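DnaJ homolog subfamily C member 10 (Mus musculus, PDB 3APQ) acts as an endoplasmic reticulum disulfide reductase that aids both correct protein folding and degradation of misfolded proteins, and partners the Hsp70 chaperone HSPA5 through its J domain. Local coordinates at residues P36-P39 with N40-G43; R61-Y64 with D65-E69; T101-R104 with R105-D108. All coordinates share one frame; numbering follows the deposited sequence.

Contact 1. Residues P36-P39 with N40-G43; sequences PNNP and NAHG
From Asn38 to Ala41 the backbone makes a type I beta turn, closed by Ala41 N donating to Asn38 O at 3.2 Å. The turn leads into helix 41-55 of the J domain, and Asn38 caps the entry from outside the helix: its side-chain oxygen OD1 accepts from Asn40 N at 3.2 Å, a somewhat bent bond (140° at the hydrogen) in which the donor sits above the plane of the side-chain amide. A chi1 of 175°, with CG turned away from the Asn38 backbone N, swings the amide back over the turn. The same placement lays the other branch of the amide beside Ala41, Asn38 ND2 lying 3.8 Å from the methyl CB of Ala41. On the Pro39 side, the amide oxygen OD1 of Asn40 lies near the proline ring, 3.8 Å from Pro39 CG, and the two side chains cross obliquely. Two waters extend the turn into the first part of the helix. One accepts from His42 N and lies 2.8 Å from Asn38 O, to which it can donate; the other joins Pro39 O to Gly43 N. The His42 ring leads away from the turn, its ND1 hydrogen-bonded to Tyr80 OH. Asn38 thus spends both its carbonyl and its amide oxygen on successive backbone N-H groups, while water takes up the next two, as suits a helix start at the protein surface.

Contact 2. Residues R61-Y64 with D65-E69; sequences RKKY and DKYGE
Tyr64 and Gly68 meet at the end of helix 58-67 through two backbone links: Gly68 N donates to Tyr64 O at 2.9 Å, and Tyr64 CA points a C-H almost straight at Gly68 O, 3.4 Å away. Tyr64 CG lies anti to the backbone N (chi1 -180°), which carries the ring toward Gly68 and Glu69. Gly68 leaves the helix with a positive phi of 62°, and Glu69 then runs alongside the tyrosine, its CG at the ring edge 3.9 Å from Tyr64 CE1. A water extends this pairing, 2.7 Å from Tyr64 OH and donating to Glu69 OE2. One turn earlier, Arg61 and Asp65 probably attract each other only through their charges: Asp65 OD2 is 4.2 Å from Arg61 NE and well out of the guanidinium plane, so no N-H points at it.

Second-shell residues hold these groups in position. Tyr5 OH bonds both Arg61 NE and Asp65 OD1, bridging the two, and Arg61 NH2 reaches the carbonyls of Ala14 and Lys12. Tyr64 stacks on Phe4, and its OH is hydrogen-bonded to Phe4 N. The last helix of the J domain is thereby bound to helix 4-8, packs Arg61 and Tyr64 against helix 41-55, and has Arg50 of that helix paired with Glu69.

Contact 3. Residues T101-R104 with R105-D108; sequences TLER and REFD
The guanidinium of Arg104 meets Asp108 at its edge: NE donates to Asp108 OD2 at 2.7 Å, and the oxygen lies essentially in the guanidinium plane and is met on its syn side, although the two flat groups are turned 68° apart. Arg104, Phe107 and Asp108 lie in the first turns of helix 104-113 of the thioredoxin fold, just after strand 100-101, with Glu103 at the N-cap. At the Phe107 ring, Asp108 OD1 is near the plane at one edge, Leu102 CD1 approaches Phe107 CD1 obliquely at 4.1 Å, and Phe175 packs edge-to-face. The bend at chi2 of Arg104 (72°) turns its chain along the helix, bringing NE alongside the carboxylate one turn on. With an alanine here in place of Asp108, Arg104 NE would probably lose its ionic mate and the bent side chain be left freer to swing away from the helix. Leu102 CD2 rests 3.8 Å from Glu106 CB, while the Leu102 backbone pairs with Ala151 of strand 148-153. The carboxylates of Glu103 and Glu106 come within 4.3 Å between their OE1 atoms, a like-charge approach probably eased by Arg20 of the J domain, which pairs with Glu103 OE2. Two helical bonds start the backbone ladder: Phe107 N to Glu103 O at 2.8 Å, and Asp108 N to Arg104 O at 2.9 Å, the latter practically straight at 179° about its hydrogen.

The contacts follow one another along the chain, the first two in the J domain and the third in the first thioredoxin domain. Contacts 1 and 2 mark the start of helix 41-55 and the end of the next helix, 58-67, with centres 29 Å apart. Contact 3 lies at the start of helix 104-113, its centre 36 Å from that of contact 1 but 21 Å from that of contact 2, whose nearest atoms are about 5 Å away without touching. A salt bridge crosses between the domains here, from Arg105 to Glu58 on helix 58-67, alongside the one already formed with helix 16-30, so the chaperone-binding and redox modules meet directly in this fragment.

Contact 1. Residues P36-P39 with N40-G43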
ATOM      1  N   PRO A  36     -25.013   4.502  14.066  1.00 22.34           N
ATOM      2  CA  PRO A  36     -25.953   3.386  14.301  1.00 24.07           C
ATOM      3  C   PRO A  36     -27.395   3.830  14.195  1.00 26.22           C
ATOM      4  O   PRO A  36     -28.327   2.997  14.017  1.00 25.94           O
ATOM      5  CB  PRO A  36     -25.623   2.961  15.730  1.00 24.13           C
ATOM      6  CG  PRO A  36     -25.152   4.237  16.383  1.00 23.57           C
ATOM      7  CD  PRO A  36     -24.260   4.804  15.303  1.00 23.07           C
ATOM      8  N   ASN A  37     -27.591   5.137  14.265  1.00 26.49           N
ATOM      9  CA  ASN A  37     -28.923   5.642  14.182  1.00 29.87           C
ATOM     10  C   ASN A  37     -29.436   5.741  12.776  1.00 31.01           C
ATOM     11  O   ASN A  37     -30.629   5.997  12.577  1.00 32.11           O
ATOM     12  CB  ASN A  37     -29.053   6.956  14.919  1.00 30.26           C
ATOM     13  CG  ASN A  37     -29.298   6.743  16.385  1.00 33.05           C
ATOM     14  OD1 ASN A  37     -30.058   5.850  16.770  1.00 33.42           O
ATOM     15  ND2 ASN A  37     -28.637   7.532  17.212  1.00 33.07           N
ATOM     16  N   ASN A  38     -28.555   5.497  11.815  1.00 30.84           N
ATOM     17  CA  ASN A  38     -28.923   5.513  10.395  1.00 32.07           C
ATOM     18  C   ASN A  38     -29.049   4.065   9.852  1.00 32.60           C
ATOM     19  O   ASN A  38     -28.036   3.384   9.692  1.00 32.17           O
ATOM     20  CB  ASN A  38     -27.882   6.348   9.616  1.00 31.18           C
ATOM     21  CG  ASN A  38     -28.104   6.323   8.109  1.00 32.98           C
ATOM     22  OD1 ASN A  38     -29.142   5.864   7.605  1.00 32.21           O
ATOM     23  ND2 ASN A  38     -27.093   6.771   7.380  1.00 33.52           N
ATOM     24  N   PRO A  39     -30.281   3.592   9.601  1.00 34.38           N
ATOM     25  CA  PRO A  39     -30.577   2.230   9.086  1.00 35.05           C
ATOM     26  C   PRO A  39     -29.942   1.863   7.717  1.00 35.05           C
ATOM     27  O   PRO A  39     -29.657   0.677   7.474  1.00 35.05           O
ATOM     28  CB  PRO A  39     -32.106   2.237   8.920  1.00 35.94           C
ATOM     29  CG  PRO A  39     -32.506   3.698   8.920  1.00 36.65           C
ATOM     30  CD  PRO A  39     -31.522   4.347   9.859  1.00 34.66           C
ATOM     31  N   ASN A  40     -29.771   2.851   6.843  1.00 34.44           N
ATOM     32  CA  ASN A  40     -29.177   2.652   5.523  1.00 34.34           C
ATOM     33  C   ASN A  40     -27.654   2.702   5.541  1.00 32.79           C
ATOM     34  O   ASN A  40     -26.994   2.409   4.516  1.00 31.76           O
ATOM     35  CB  ASN A  40     -29.661   3.741   4.565  1.00 35.49           C
ATOM     36  CG  ASN A  40     -31.185   3.816   4.473  1.00 41.08           C
ATOM     37  OD1 ASN A  40     -31.906   3.143   5.219  1.00 47.52           O
ATOM     38  ND2 ASN A  40     -31.684   4.653   3.553  1.00 44.31           N
ATOM     39  N   ALA A  41     -27.069   3.132   6.662  1.00 31.33           N
ATOM     40  CA  ALA A  41     -25.592   3.244   6.700  1.00 29.62           C
ATOM     41  C   ALA A  41     -24.903   1.962   6.242  1.00 28.72           C
ATOM     42  O   ALA A  41     -23.955   2.008   5.454  1.00 28.54           O
ATOM     43  CB  ALA A  41     -25.090   3.647   8.081  1.00 29.41           C
ATOM     44  N   HIS A  42     -25.365   0.818   6.741  1.00 29.06           N
ATOM     45  CA  HIS A  42     -24.761  -0.459   6.364  1.00 28.82           C
ATOM     46  C   HIS A  42     -24.829  -0.668   4.830  1.00 28.15           C
ATOM     47  O   HIS A  42     -23.788  -0.896   4.167  1.00 27.50           O
ATOM     48  CB  HIS A  42     -25.464  -1.570   7.121  1.00 30.31           C
ATOM     49  CG  HIS A  42     -24.907  -2.924   6.862  1.00 32.19           C
ATOM     50  ND1 HIS A  42     -23.686  -3.331   7.363  1.00 34.34           N
ATOM     51  CD2 HIS A  42     -25.409  -3.977   6.174  1.00 34.54           C
ATOM     52  CE1 HIS A  42     -23.457  -4.580   6.978  1.00 37.92           C
ATOM     53  NE2 HIS A  42     -24.490  -4.994   6.260  1.00 35.86           N
ATOM     54  N   GLY A  43     -26.031  -0.552   4.256  1.00 29.18           N
ATOM     55  CA  GLY A  43     -26.212  -0.806   2.796  1.00 29.25           C
ATOM     56  C   GLY A  43     -25.390   0.109   1.896  1.00 28.95           C
ATOM     57  O   GLY A  43     -24.716  -0.335   0.942  1.00 26.12           O
TER
HETATM   58  O   HOH W   1     -27.145   0.731   9.270  1.00 25.53           O
HETATM   59  O   HOH W   2     -28.384  -1.021   5.659  1.00 30.56           O

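Contact 2. Residues R61-Y64 with D65-E69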
ATOM      1  N   ARG A  61      -9.943  -4.165 -11.787  1.00 20.41           N
ATOM      2  CA  ARG A  61     -10.176  -2.826 -12.368  1.00 19.80           C
ATOM      3  C   ARG A  61     -10.117  -2.863 -13.912  1.00 19.81           C
ATOM      4  O   ARG A  61     -10.901  -2.203 -14.593  1.00 18.06           O
ATOM      5  CB  ARG A  61      -9.105  -1.846 -11.873  1.00 19.72           C
ATOM      6  CG  ARG A  61      -9.408  -0.391 -12.260  1.00 19.39           C
ATOM      7  CD  ARG A  61      -8.417   0.528 -11.542  1.00 15.72           C
ATOM      8  NE  ARG A  61      -8.630   1.910 -12.000  1.00 16.50           N
ATOM      9  CZ  ARG A  61      -7.805   2.914 -11.722  1.00 14.75           C
ATOM     10  NH1 ARG A  61      -6.679   2.716 -11.010  1.00 15.77           N
ATOM     11  NH2 ARG A  61      -8.077   4.117 -12.196  1.00 14.21           N
ATOM     12  N   LYS A  62      -9.140  -3.583 -14.459  1.00 20.19           N
ATOM     13  CA  LYS A  62      -9.001  -3.660 -15.928  1.00 20.72           C
ATOM     14  C   LYS A  62     -10.263  -4.245 -16.570  1.00 20.69           C
ATOM     15  O   LYS A  62     -10.782  -3.752 -17.591  1.00 19.34           O
ATOM     16  CB  LYS A  62      -7.822  -4.552 -16.215  1.00 22.48           C
ATOM     17  CG  LYS A  62      -7.412  -4.664 -17.714  1.00 26.86           C
ATOM     18  CD  LYS A  62      -5.977  -5.244 -17.799  1.00 35.45           C
ATOM     19  CE  LYS A  62      -5.081  -4.660 -16.687  1.00 40.37           C
ATOM     20  NZ  LYS A  62      -3.812  -5.463 -16.429  1.00 45.01           N
ATOM     21  N   LYS A  63     -10.735  -5.310 -15.947  1.00 20.12           N
ATOM     22  CA  LYS A  63     -11.953  -5.980 -16.357  1.00 21.59           C
ATOM     23  C   LYS A  63     -13.153  -5.022 -16.257  1.00 19.35           C
ATOM     24  O   LYS A  63     -13.908  -4.905 -17.197  1.00 20.75           O
ATOM     25  CB  LYS A  63     -12.180  -7.205 -15.481  1.00 22.26           C
ATOM     26  CG  LYS A  63     -13.061  -8.259 -16.137  1.00 26.81           C
ATOM     27  CD  LYS A  63     -13.370  -9.444 -15.190  1.00 27.51           C
ATOM     28  CE  LYS A  63     -14.482 -10.319 -15.795  1.00 28.41           C
ATOM     29  NZ  LYS A  63     -14.882 -11.461 -14.901  1.00 31.17           N
ATOM     30  N   TYR A  64     -13.280  -4.324 -15.122  1.00 19.06           N
ATOM     31  CA  TYR A  64     -14.342  -3.336 -14.929  1.00 19.46           C
ATOM     32  C   TYR A  64     -14.295  -2.219 -15.965  1.00 19.64           C
ATOM     33  O   TYR A  64     -15.331  -1.798 -16.474  1.00 20.31           O
ATOM     34  CB  TYR A  64     -14.256  -2.731 -13.504  1.00 19.22           C
ATOM     35  CG  TYR A  64     -15.333  -1.698 -13.241  1.00 17.88           C
ATOM     36  CD1 TYR A  64     -16.660  -2.110 -12.997  1.00 18.36           C
ATOM     37  CD2 TYR A  64     -15.056  -0.321 -13.281  1.00 18.38           C
ATOM     38  CE1 TYR A  64     -17.689  -1.193 -12.765  1.00 16.43           C
ATOM     39  CE2 TYR A  64     -16.095   0.639 -13.027  1.00 14.76           C
ATOM     40  CZ  TYR A  64     -17.406   0.178 -12.785  1.00 17.89           C
ATOM     41  OH  TYR A  64     -18.471   1.020 -12.490  1.00 18.69           O
ATOM     42  N   ASP A  65     -13.086  -1.709 -16.231  1.00 19.85           N
ATOM     43  CA  ASP A  65     -12.891  -0.653 -17.237  1.00 21.40           C
ATOM     44  C   ASP A  65     -13.369  -1.080 -18.573  1.00 22.47           C
ATOM     45  O   ASP A  65     -14.035  -0.306 -19.273  1.00 23.24           O
ATOM     46  CB  ASP A  65     -11.423  -0.243 -17.300  1.00 19.09           C
ATOM     47  CG  ASP A  65     -11.048   0.628 -16.142  1.00 21.34           C
ATOM     48  OD1 ASP A  65     -11.992   1.102 -15.466  1.00 20.41           O
ATOM     49  OD2 ASP A  65      -9.828   0.888 -15.918  1.00 20.62           O
ATOM     50  N   LYS A  66     -13.103  -2.336 -18.900  1.00 24.00           N
ATOM     51  CA  LYS A  66     -13.433  -2.850 -20.214  1.00 25.81           C
ATOM     52  C   LYS A  66     -14.891  -3.267 -20.391  1.00 25.28           C
ATOM     53  O   LYS A  66     -15.480  -3.010 -21.438  1.00 25.70           O
ATOM     54  CB  LYS A  66     -12.519  -4.026 -20.534  1.00 26.90           C
ATOM     55  CG  LYS A  66     -12.092  -4.046 -21.967  1.00 33.43           C
ATOM     56  CD  LYS A  66     -10.763  -4.773 -22.085  1.00 37.31           C
ATOM     57  CE  LYS A  66     -10.553  -5.218 -23.510  1.00 42.25           C
ATOM     58  NZ  LYS A  66      -9.433  -6.184 -23.538  1.00 46.92           N
ATOM     59  N   TYR A  67     -15.467  -3.875 -19.362  1.00 24.58           N
ATOM     60  CA  TYR A  67     -16.733  -4.581 -19.469  1.00 24.28           C
ATOM     61  C   TYR A  67     -17.814  -4.160 -18.471  1.00 24.87           C
ATOM     62  O   TYR A  67     -18.863  -4.812 -18.406  1.00 25.27           O
ATOM     63  CB  TYR A  67     -16.472  -6.061 -19.218  1.00 24.63           C
ATOM     64  CG  TYR A  67     -15.518  -6.666 -20.220  1.00 26.64           C
ATOM     65  CD1 TYR A  67     -15.853  -6.682 -21.580  1.00 24.56           C
ATOM     66  CD2 TYR A  67     -14.272  -7.195 -19.812  1.00 26.86           C
ATOM     67  CE1 TYR A  67     -14.994  -7.219 -22.516  1.00 30.33           C
ATOM     68  CE2 TYR A  67     -13.382  -7.729 -20.755  1.00 28.29           C
ATOM     69  CZ  TYR A  67     -13.760  -7.745 -22.080  1.00 26.83           C
ATOM     70  OH  TYR A  67     -12.947  -8.279 -23.023  1.00 31.73           O
ATOM     71  N   GLY A  68     -17.551  -3.155 -17.639  1.00 23.57           N
ATOM     72  CA  GLY A  68     -18.438  -2.915 -16.491  1.00 23.52           C
ATOM     73  C   GLY A  68     -18.451  -4.094 -15.535  1.00 24.04           C
ATOM     74  O   GLY A  68     -17.437  -4.761 -15.317  1.00 23.89           O
ATOM     75  N   GLU A  69     -19.619  -4.377 -14.968  1.00 24.73           N
ATOM     76  CA  GLU A  69     -19.720  -5.276 -13.813  1.00 25.04           C
ATOM     77  C   GLU A  69     -19.790  -6.760 -14.186  1.00 26.24           C
ATOM     78  O   GLU A  69     -20.294  -7.584 -13.425  1.00 26.11           O
ATOM     79  CB  GLU A  69     -20.966  -4.890 -12.987  1.00 25.36           C
ATOM     80  CG  GLU A  69     -20.830  -3.520 -12.316  1.00 25.11           C
ATOM     81  CD  GLU A  69     -21.747  -3.332 -11.114  1.00 25.84           C
ATOM     82  OE1 GLU A  69     -22.453  -4.303 -10.723  1.00 28.51           O
ATOM     83  OE2 GLU A  69     -21.760  -2.208 -10.559  1.00 26.20           O
TER
HETATM   84  O   HOH W   3     -20.839  -0.056 -11.750  1.00 23.67           O

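Contact 3. Residues T101-R104 with R105-D108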
ATOM      1  N   THR A 101       4.276   3.533  -2.294  1.00 11.73           N
ATOM      2  CA  THR A 101       3.629   2.256  -1.969  1.00 11.02           C
ATOM      3  C   THR A 101       3.432   1.511  -3.270  1.00 13.15           C
ATOM      4  O   THR A 101       2.780   2.021  -4.196  1.00 13.71           O
ATOM      5  CB  THR A 101       2.296   2.493  -1.276  1.00 12.19           C
ATOM      6  OG1 THR A 101       2.573   3.121  -0.032  1.00 11.06           O
ATOM      7  CG2 THR A 101       1.545   1.177  -1.012  1.00 12.12           C
ATOM      8  N   LEU A 102       4.052   0.337  -3.352  1.00 12.93           N
ATOM      9  CA  LEU A 102       4.192  -0.376  -4.632  1.00 13.82           C
ATOM     10  C   LEU A 102       3.208  -1.526  -4.625  1.00 15.26           C
ATOM     11  O   LEU A 102       3.186  -2.315  -3.672  1.00 16.22           O
ATOM     12  CB  LEU A 102       5.602  -0.969  -4.760  1.00 12.60           C
ATOM     13  CG  LEU A 102       6.715   0.091  -4.820  1.00 13.74           C
ATOM     14  CD1 LEU A 102       8.073  -0.582  -4.395  1.00 12.42           C
ATOM     15  CD2 LEU A 102       6.761   0.666  -6.267  1.00 13.09           C
ATOM     16  N   GLU A 103       2.427  -1.623  -5.695  1.00 14.20           N
ATOM     17  CA  GLU A 103       1.681  -2.838  -5.992  1.00 17.13           C
ATOM     18  C   GLU A 103       2.507  -3.755  -6.900  1.00 16.64           C
ATOM     19  O   GLU A 103       3.541  -3.351  -7.346  1.00 18.28           O
ATOM     20  CB  GLU A 103       0.319  -2.467  -6.588  1.00 18.18           C
ATOM     21  CG  GLU A 103      -0.645  -1.909  -5.447  1.00 22.93           C
ATOM     22  CD  GLU A 103      -0.590  -0.349  -5.301  1.00 28.85           C
ATOM     23  OE1 GLU A 103      -0.342   0.315  -6.336  1.00 29.16           O
ATOM     24  OE2 GLU A 103      -0.851   0.234  -4.203  1.00 21.58           O
ATOM     25  N   ARG A 104       2.044  -4.977  -7.207  1.00 17.96           N
ATOM     26  CA  ARG A 104       2.891  -5.954  -7.949  1.00 18.60           C
ATOM     27  C   ARG A 104       3.574  -5.413  -9.234  1.00 18.61           C
ATOM     28  O   ARG A 104       4.798  -5.557  -9.395  1.00 19.12           O
ATOM     29  CB  ARG A 104       2.094  -7.223  -8.248  1.00 19.03           C
ATOM     30  CG  ARG A 104       2.720  -8.196  -9.256  1.00 24.69           C
ATOM     31  CD  ARG A 104       3.961  -8.966  -8.718  1.00 26.59           C
ATOM     32  NE  ARG A 104       4.398  -9.989  -9.698  1.00 30.79           N
ATOM     33  CZ  ARG A 104       3.900 -11.237  -9.819  1.00 33.58           C
ATOM     34  NH1 ARG A 104       2.938 -11.672  -9.006  1.00 31.05           N
ATOM     35  NH2 ARG A 104       4.366 -12.062 -10.764  1.00 32.10           N
ATOM     36  N   ARG A 105       2.822  -4.766 -10.137  1.00 19.95           N
ATOM     37  CA  ARG A 105       3.437  -4.332 -11.435  1.00 20.40           C
ATOM     38  C   ARG A 105       4.581  -3.350 -11.177  1.00 19.92           C
ATOM     39  O   ARG A 105       5.691  -3.462 -11.722  1.00 18.09           O
ATOM     40  CB  ARG A 105       2.374  -3.676 -12.310  1.00 22.41           C
ATOM     41  CG  ARG A 105       2.850  -3.245 -13.687  1.00 29.08           C
ATOM     42  CD  ARG A 105       1.635  -2.967 -14.615  1.00 39.09           C
ATOM     43  NE  ARG A 105       0.924  -4.223 -14.922  1.00 43.82           N
ATOM     44  CZ  ARG A 105       1.324  -5.153 -15.809  1.00 48.47           C
ATOM     45  NH1 ARG A 105       2.436  -4.991 -16.537  1.00 47.33           N
ATOM     46  NH2 ARG A 105       0.598  -6.258 -15.985  1.00 49.33           N
ATOM     47  N   GLU A 106       4.296  -2.386 -10.305  1.00 17.36           N
ATOM     48  CA  GLU A 106       5.260  -1.351  -9.992  1.00 17.61           C
ATOM     49  C   GLU A 106       6.426  -1.920  -9.188  1.00 16.22           C
ATOM     50  O   GLU A 106       7.556  -1.494  -9.390  1.00 15.18           O
ATOM     51  CB  GLU A 106       4.519  -0.230  -9.255  1.00 18.76           C
ATOM     52  CG  GLU A 106       3.631   0.595 -10.185  1.00 21.31           C
ATOM     53  CD  GLU A 106       2.310  -0.076 -10.576  1.00 29.74           C
ATOM     54  OE1 GLU A 106       1.815  -0.981  -9.825  1.00 25.20           O
ATOM     55  OE2 GLU A 106       1.800   0.302 -11.677  1.00 35.41           O
ATOM     56  N   PHE A 107       6.167  -2.893  -8.310  1.00 16.62           N
ATOM     57  CA  PHE A 107       7.260  -3.532  -7.569  1.00 16.27           C
ATOM     58  C   PHE A 107       8.226  -4.233  -8.536  1.00 17.19           C
ATOM     59  O   PHE A 107       9.428  -4.030  -8.462  1.00 17.13           O
ATOM     60  CB  PHE A 107       6.761  -4.560  -6.560  1.00 16.68           C
ATOM     61  CG  PHE A 107       7.891  -5.239  -5.819  1.00 17.53           C
ATOM     62  CD1 PHE A 107       8.365  -4.705  -4.633  1.00 19.37           C
ATOM     63  CD2 PHE A 107       8.505  -6.375  -6.340  1.00 22.18           C
ATOM     64  CE1 PHE A 107       9.468  -5.311  -3.982  1.00 18.73           C
ATOM     65  CE2 PHE A 107       9.575  -6.978  -5.704  1.00 23.39           C
ATOM     66  CZ  PHE A 107      10.041  -6.446  -4.528  1.00 21.76           C
ATOM     67  N   ASP A 108       7.695  -5.063  -9.437  1.00 17.73           N
ATOM     68  CA  ASP A 108       8.524  -5.735 -10.424  1.00 19.85           C
ATOM     69  C   ASP A 108       9.336  -4.776 -11.316  1.00 21.32           C
ATOM     70  O   ASP A 108      10.504  -5.034 -11.608  1.00 21.60           O
ATOM     71  CB  ASP A 108       7.690  -6.708 -11.293  1.00 21.67           C
ATOM     72  CG  ASP A 108       7.158  -7.928 -10.503  1.00 26.01           C
ATOM     73  OD1 ASP A 108       7.631  -8.278  -9.395  1.00 28.74           O
ATOM     74  OD2 ASP A 108       6.248  -8.569 -11.056  1.00 33.30           O
TER